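PDB 5V01: competence damage-inducible protein A from Klebsiella pneumoniae subsp. pneumoniae MGH 78578, which is of unknown function but belongs to the CinA family, some of whose members deamidate nicotinamide mononucleotide. Local coordinates for residues Thr60-Phe65 with Arg71-Val76; Ala46-Gln51 with Tyr160-Leu165. All blocks are in the same frame, centred on the assembly; numbering follows the deposited sequence.

Interaction 1 of 2, residues Thr60-Phe65 with Arg71-Val76; sequences TGVVTF and RNVLQV
The backbone O of Thr64, whose side chain meets Val73 and Leu74, accepts a hydrogen bond from Lys70 NZ and a weak one from Ser38 OG. The contact itself is made by side chains, and it is buried. Strand 58-64 turns Val62 and Thr64 to one side, and the end of helix 67-74 offers Val73 and Leu74 to meet them. Thr64 CG2 lies against the fork of Val73, 3.8 Å from Val73 CB and 4.1 Å from each Val73 methyl. Thr64 OG1 sits between the backbone N and the carbonyl carbon (chi1 53°). From there it approaches Leu74 CD1 at 3.8 Å, a van der Waals contact. Both pairs meet at a slant. Val62 instead meets the helix tip to tip through its two branches. Val62 CG1 abuts Val73 CG1 at 4.1 Å, and Val62 CG2 abuts Leu74 CD2 at 4.0 Å. Val73 CG1 is anti to its backbone N (chi1 178°), which brings this methyl to Val62 as well as to Thr64. The helix stops just past Leu74, where Gln75 takes positive phi. On the same side of the strand, Ile99 and Met95 of helix 89-103 pack on Val62 and Thr64, and Ala36 of strand 33-37 touches Val62 and Leu74. Gly61-Val63 also pair with an antiparallel strand of the second subunit, so the sheet continues across the dimer interface.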
# COMPACT_ATOMS: atom_id res chain seq x y z
N THR A 60 2.94 -0.24 8.79
CA THR A 60 2.18 0.80 8.13
C THR A 60 2.75 1.19 6.77
O THR A 60 3.94 1.50 6.66
CB THR A 60 2.12 2.05 9.03
OG1 THR A 60 1.50 1.70 10.28
CG2 THR A 60 1.34 3.20 8.39
N GLY A 61 1.90 1.20 5.77
CA GLY A 61 2.20 1.78 4.48
C GLY A 61 1.04 2.61 3.99
O GLY A 61 -0.11 2.31 4.29
N VAL A 62 1.35 3.60 3.18
CA VAL A 62 0.32 4.34 2.48
C VAL A 62 0.59 4.43 1.00
O VAL A 62 1.76 4.38 0.57
CB VAL A 62 0.08 5.76 3.06
CG1 VAL A 62 -0.22 5.68 4.55
CG2 VAL A 62 1.26 6.69 2.81
N VAL A 63 -0.49 4.58 0.24
CA VAL A 63 -0.47 4.85 -1.18
C VAL A 63 -1.23 6.16 -1.35
O VAL A 63 -2.42 6.24 -1.03
CB VAL A 63 -1.12 3.72 -1.97
CG1 VAL A 63 -1.10 4.04 -3.46
CG2 VAL A 63 -0.38 2.44 -1.69
N THR A 64 -0.53 7.18 -1.83
CA THR A 64 -1.08 8.54 -1.99
C THR A 64 -0.82 8.93 -3.43
O THR A 64 0.26 9.41 -3.77
CB THR A 64 -0.42 9.54 -1.02
OG1 THR A 64 1.00 9.47 -1.14
CG2 THR A 64 -0.80 9.22 0.41
N PHE A 65 -1.78 8.61 -4.31
CA PHE A 65 -1.57 8.61 -5.77
C PHE A 65 -1.67 9.99 -6.44
O PHE A 65 -1.22 10.14 -7.57
CB PHE A 65 -2.52 7.59 -6.41
CG PHE A 65 -2.08 7.07 -7.74
CD1 PHE A 65 -1.09 6.10 -7.80
CD2 PHE A 65 -2.68 7.50 -8.92
CE1 PHE A 65 -0.67 5.60 -9.02
CE2 PHE A 65 -2.27 7.00 -10.15
CZ PHE A 65 -1.26 6.04 -10.19
N ARG A 71 -1.15 15.75 0.36
CA ARG A 71 -1.45 16.83 1.32
C ARG A 71 -2.26 16.25 2.50
O ARG A 71 -1.95 16.46 3.67
CB ARG A 71 -2.22 17.99 0.64
CG ARG A 71 -1.43 18.67 -0.49
CD ARG A 71 -2.03 20.00 -0.89
NE ARG A 71 -3.43 19.88 -1.27
CZ ARG A 71 -3.91 19.68 -2.49
NH1 ARG A 71 -3.12 19.57 -3.56
NH2 ARG A 71 -5.24 19.54 -2.64
N ASN A 72 -3.30 15.49 2.16
CA ASN A 72 -4.26 15.00 3.16
C ASN A 72 -3.64 13.99 4.14
O ASN A 72 -3.75 14.10 5.35
CB ASN A 72 -5.46 14.37 2.42
CG ASN A 72 -6.53 13.85 3.34
OD1 ASN A 72 -6.83 14.47 4.36
ND2 ASN A 72 -7.11 12.68 3.00
N VAL A 73 -2.97 12.99 3.58
CA VAL A 73 -2.50 11.86 4.37
C VAL A 73 -1.12 12.12 5.00
O VAL A 73 -0.85 11.67 6.10
CB VAL A 73 -2.46 10.58 3.50
CG1 VAL A 73 -1.92 9.40 4.30
CG2 VAL A 73 -3.84 10.28 2.95
N LEU A 74 -0.27 12.85 4.28
CA LEU A 74 1.14 13.02 4.67
C LEU A 74 1.57 14.44 5.00
O LEU A 74 2.74 14.65 5.33
CB LEU A 74 2.04 12.43 3.58
CG LEU A 74 1.86 10.93 3.33
CD1 LEU A 74 2.66 10.54 2.11
CD2 LEU A 74 2.25 10.12 4.56
N GLN A 75 0.64 15.39 4.94
CA GLN A 75 0.89 16.81 5.24
C GLN A 75 1.97 17.39 4.34
O GLN A 75 2.66 18.34 4.71
CB GLN A 75 1.20 17.05 6.71
CG GLN A 75 0.10 16.66 7.66
CD GLN A 75 0.06 15.18 7.93
OE1 GLN A 75 1.10 14.56 8.18
NE2 GLN A 75 -1.13 14.59 7.85
N VAL A 76 2.08 16.89 3.11
CA VAL A 76 2.98 17.52 2.13
C VAL A 76 2.42 18.92 1.90
O VAL A 76 1.22 19.10 1.75
CB VAL A 76 3.08 16.69 0.83
CG1 VAL A 76 3.89 17.43 -0.22
CG2 VAL A 76 3.70 15.32 1.11

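Interaction 2 of 2, residues Ala46-Gln51 with Tyr160-Leu165; sequences AALCAQ and YALAAL
Ala47, on helix 43-50, begins a small apolar contact with Leu162 of helix 150-169. Both helices cover the same face of the central sheet in an alpha/beta/alpha sandwich. The Ala47 methyl points at the other helix, and Ala47 CB comes within 4.1 Å of Leu162 CD1. Leu48 follows. It leaves its backbone alongside helix 150-169, and its outer methyl turns in to reach it. With CG beside the backbone N (chi1 -63°), Leu48 carries CD2 across to Leu162. The two leucines run past one another in opposite directions, so they overlap at their ends instead of meeting head on. Beyond Leu48 the short helix closes. Gln51 is the first residue to leave helical geometry, and its N makes a weak hydrogen bond to Ala47 O at 3.3 Å. Leu48 also rests on Leu33 and Thr35 of strand 33-37, and Leu165, one turn after Leu162, touches Leu33 too. The contact therefore joins two distant parts of the chain above one strand. Leu162 serves both partners by dividing its branches: while CD1 goes to Ala47, Leu162 CD2 lies 3.9 Å from Leu48 CD2.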
# COMPACT_ATOMS: atom_id res chain seq x y z
N ALA A 46 3.67 -4.31 -0.61
CA ALA A 46 3.31 -5.70 -0.89
C ALA A 46 4.52 -6.63 -0.78
O ALA A 46 4.41 -7.73 -0.27
CB ALA A 46 2.64 -5.83 -2.25
N ALA A 47 5.67 -6.16 -1.23
CA ALA A 47 6.89 -6.93 -1.06
C ALA A 47 7.21 -7.17 0.40
O ALA A 47 7.56 -8.29 0.83
CB ALA A 47 8.05 -6.24 -1.76
N LEU A 48 7.12 -6.11 1.18
CA LEU A 48 7.41 -6.20 2.62
C LEU A 48 6.41 -7.08 3.38
O LEU A 48 6.78 -7.75 4.38
CB LEU A 48 7.51 -4.81 3.24
CG LEU A 48 8.67 -3.99 2.66
CD1 LEU A 48 8.43 -2.49 2.82
CD2 LEU A 48 10.00 -4.42 3.23
N CYS A 49 5.15 -7.07 2.95
CA CYS A 49 4.12 -7.90 3.56
C CYS A 49 4.14 -9.34 3.08
O CYS A 49 3.61 -10.21 3.75
CB CYS A 49 2.74 -7.27 3.38
SG CYS A 49 2.55 -5.70 4.27
N ALA A 50 4.73 -9.60 1.92
CA ALA A 50 4.88 -10.98 1.45
C ALA A 50 5.94 -11.67 2.28
O ALA A 50 5.89 -12.84 2.48
CB ALA A 50 5.23 -11.02 -0.01
N GLN A 51 6.90 -10.91 2.77
CA GLN A 51 7.96 -11.43 3.66
C GLN A 51 7.36 -12.04 4.94
O GLN A 51 6.46 -11.46 5.52
CB GLN A 51 8.86 -10.24 4.02
CG GLN A 51 10.09 -10.50 4.84
CD GLN A 51 10.95 -11.60 4.30
OE1 GLN A 51 11.20 -11.67 3.08
NE2 GLN A 51 11.38 -12.49 5.19
N TYR A 160 14.85 -1.42 -6.50
CA TYR A 160 15.90 -0.43 -6.18
C TYR A 160 15.73 0.09 -4.76
O TYR A 160 16.70 0.22 -4.02
CB TYR A 160 15.87 0.73 -7.18
CG TYR A 160 16.99 1.70 -6.97
CD1 TYR A 160 18.25 1.39 -7.41
CD2 TYR A 160 16.80 2.89 -6.27
CE1 TYR A 160 19.31 2.24 -7.19
CE2 TYR A 160 17.87 3.74 -6.05
CZ TYR A 160 19.11 3.40 -6.51
OH TYR A 160 20.19 4.22 -6.32
N ALA A 161 14.50 0.42 -4.39
CA ALA A 161 14.25 0.92 -3.05
C ALA A 161 14.74 -0.05 -1.98
O ALA A 161 15.35 0.35 -0.99
CB ALA A 161 12.77 1.22 -2.83
N LEU A 162 14.47 -1.34 -2.22
CA LEU A 162 14.84 -2.38 -1.28
C LEU A 162 16.35 -2.66 -1.29
O LEU A 162 16.93 -2.89 -0.24
CB LEU A 162 14.07 -3.67 -1.55
CG LEU A 162 12.56 -3.58 -1.27
CD1 LEU A 162 11.84 -4.75 -1.96
CD2 LEU A 162 12.28 -3.56 0.23
N ALA A 163 16.95 -2.71 -2.48
CA ALA A 163 18.39 -2.98 -2.60
C ALA A 163 19.17 -1.85 -1.92
O ALA A 163 20.13 -2.10 -1.18
CB ALA A 163 18.80 -3.12 -4.04
N ALA A 164 18.74 -0.61 -2.14
CA ALA A 164 19.42 0.53 -1.50
C ALA A 164 19.23 0.50 0.02
O ALA A 164 20.14 0.77 0.80
CB ALA A 164 18.93 1.83 -2.08
N LEU A 165 18.01 0.15 0.46
CA LEU A 165 17.76 -0.00 1.89
C LEU A 165 18.67 -1.07 2.50
O LEU A 165 19.22 -0.86 3.58
CB LEU A 165 16.30 -0.39 2.13
CG LEU A 165 15.95 -0.65 3.60
CD1 LEU A 165 16.16 0.60 4.45
CD2 LEU A 165 14.54 -1.19 3.75

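Interactions 1 and 2 lie on opposite faces of the central sheet, with centres about 19 Å apart. Both are buried contacts and mostly apolar, although Ala47 in interaction 2 is partly exposed and interaction 1 brings in the hydroxyl of Thr64. They join different elements. Interaction 1 ties a strand to the helix that follows it closely. Interaction 2 brings together two helices far apart in the chain. Strand 33-37 is common ground, since residues on its two faces touch the two contacts. Interaction 1 adjoins the subunit interface through strand 58-64, the outermost of this chain's sheet, and through its helix. Interaction 2 uses alanine and leucine alone. The second subunit also reaches its first segment, where Phe65 of that chain packs on Cys49.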